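Ethanolamine kinase Pv091845 (Plasmodium vivax, PDB 2QG7) probably phosphorylates ethanolamine, the first step of phosphatidylethanolamine synthesis from ethanolamine, as a member of the choline/ethanolamine kinase family. Local coordinates at residues F413-H418 with I453-V458. Residues are numbered along the deposited sequence; the frame is centred on the assembly and turned at random.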
# COMPACT_ATOMS: atom_id res chain seq x y z
N PHE D 413 7.72 17.64 11.37
CA PHE D 413 8.80 16.73 10.98
C PHE D 413 8.24 15.35 10.59
O PHE D 413 8.95 14.54 10.00
CB PHE D 413 9.85 16.58 12.10
CG PHE D 413 10.73 17.78 12.25
CD1 PHE D 413 10.32 18.87 13.04
CD2 PHE D 413 11.97 17.84 11.60
CE1 PHE D 413 11.11 19.95 13.17
CE2 PHE D 413 12.80 18.96 11.73
CZ PHE D 413 12.36 20.01 12.50
N TYR D 414 6.98 15.11 10.93
CA TYR D 414 6.26 13.94 10.48
C TYR D 414 6.27 13.83 8.94
O TYR D 414 6.68 12.79 8.36
CB TYR D 414 4.85 14.04 10.97
CG TYR D 414 4.59 13.44 12.32
CD1 TYR D 414 4.38 12.06 12.46
CD2 TYR D 414 4.50 14.26 13.47
CE1 TYR D 414 4.11 11.50 13.68
CE2 TYR D 414 4.22 13.70 14.73
CZ TYR D 414 4.02 12.33 14.81
OH TYR D 414 3.75 11.74 16.01
N ILE D 415 5.84 14.92 8.29
CA ILE D 415 5.88 15.06 6.84
C ILE D 415 7.29 15.06 6.26
O ILE D 415 7.52 14.56 5.16
CB ILE D 415 5.18 16.36 6.35
CG1 ILE D 415 3.67 16.32 6.72
CG2 ILE D 415 5.30 16.47 4.81
CD1 ILE D 415 3.14 17.75 6.80
N CYS D 416 8.20 15.65 6.99
CA CYS D 416 9.62 15.67 6.62
C CYS D 416 10.23 14.22 6.55
O CYS D 416 10.99 13.86 5.65
CB CYS D 416 10.35 16.53 7.66
SG CYS D 416 12.06 16.72 7.27
N SER D 417 9.89 13.42 7.54
CA SER D 417 10.24 12.03 7.60
C SER D 417 9.59 11.20 6.45
O SER D 417 10.24 10.33 5.88
CB SER D 417 9.74 11.50 8.95
OG SER D 417 9.84 10.11 9.01
N HIS D 418 8.33 11.50 6.09
CA HIS D 418 7.71 10.92 4.89
C HIS D 418 8.43 11.21 3.57
O HIS D 418 8.62 10.33 2.75
CB HIS D 418 6.25 11.37 4.77
CG HIS D 418 5.37 10.85 5.85
ND1 HIS D 418 5.39 9.52 6.24
CD2 HIS D 418 4.45 11.46 6.63
CE1 HIS D 418 4.49 9.33 7.20
NE2 HIS D 418 3.91 10.50 7.46
N ILE D 453 -4.26 13.72 7.62
CA ILE D 453 -3.88 13.26 8.94
C ILE D 453 -2.47 13.68 9.34
O ILE D 453 -2.15 13.72 10.51
CB ILE D 453 -4.04 11.71 9.08
CG1 ILE D 453 -3.24 10.98 7.98
CG2 ILE D 453 -5.54 11.30 9.09
CD1 ILE D 453 -3.05 9.52 8.26
N PHE D 454 -1.62 14.01 8.37
CA PHE D 454 -0.28 14.43 8.68
C PHE D 454 -0.09 15.90 8.40
O PHE D 454 0.73 16.53 9.05
CB PHE D 454 0.78 13.61 7.90
CG PHE D 454 0.95 12.22 8.42
CD1 PHE D 454 0.52 11.13 7.67
CD2 PHE D 454 1.54 11.99 9.67
CE1 PHE D 454 0.67 9.84 8.16
CE2 PHE D 454 1.69 10.70 10.17
CZ PHE D 454 1.25 9.62 9.42
N ARG D 455 -0.82 16.44 7.42
CA ARG D 455 -0.71 17.86 7.10
C ARG D 455 -1.40 18.76 8.15
O ARG D 455 -1.03 19.91 8.31
CB ARG D 455 -1.33 18.12 5.72
CG ARG D 455 -0.54 17.64 4.54
CD ARG D 455 0.50 18.64 4.15
NE ARG D 455 1.14 18.36 2.88
CZ ARG D 455 0.76 18.87 1.70
NH1 ARG D 455 1.41 18.55 0.60
NH2 ARG D 455 -0.29 19.68 1.60
N SER D 456 -2.43 18.24 8.82
CA SER D 456 -3.18 19.01 9.79
C SER D 456 -2.54 19.00 11.19
O SER D 456 -3.11 19.53 12.16
CB SER D 456 -4.61 18.49 9.88
OG SER D 456 -4.63 17.18 10.40
N LYS D 457 -1.38 18.36 11.27
CA LYS D 457 -0.60 18.30 12.48
C LYS D 457 0.09 19.65 12.65
O LYS D 457 0.17 20.15 13.77
CB LYS D 457 0.45 17.20 12.35
CG LYS D 457 -0.06 15.82 12.72
CD LYS D 457 1.09 14.86 12.57
CE LYS D 457 0.64 13.43 12.63
NZ LYS D 457 -0.12 13.17 13.87
N VAL D 458 0.56 20.22 11.54
CA VAL D 458 1.31 21.46 11.53
C VAL D 458 0.50 22.68 12.01
O VAL D 458 -0.73 22.75 11.81
CB VAL D 458 1.86 21.76 10.12
CG1 VAL D 458 2.65 23.10 10.12
CG2 VAL D 458 2.77 20.64 9.69
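An aromatic cluster of Tyr414, His418 and Phe454 joins the C-terminal tail of this protein-kinase-like fold to the start of helix 413-430. Phe454, on the short helix 452-455, reaches between the other two, which sit one turn apart. His418 presents its edge to the Phe454 face: NE2 lies 3.2 Å above the plane, over the ring centre, and the two planes stand at 71°. On its far side, at ND1, the imidazole is hydrogen-bonded to Arg445 NE, which helps fix its rotation; Trp378 packs edge-to-face with both His418 and Phe454. Tyr414 meets the Phe454 edge instead, CD1 lying 3.8 Å from Phe454 CE2, while its OH is hydrogen-bonded to Glu387. Lys457 lies across one face of the Tyr414 ring. Its chain runs extended to CE, which sits 3.8 Å from the Tyr414 ring centroid in a CH-pi contact, then bends at chi4 (-55°) so that NZ keeps over the same face in a cation-pi contact, 4.4 Å from that centroid. Beside the cluster, Ile415 and Phe454 run antiparallel alongside one another, CG1 against CB. Arg455 bends at chi2 (-84°) and sends NH2 to the carbonyl of Phe257 of the second subunit, so the tail also joins the dimer interface. The Ile415 tip, CD1, rests 3.5 Å from Phe454 O, with Arg455 CD and Val458 CG2 also against it.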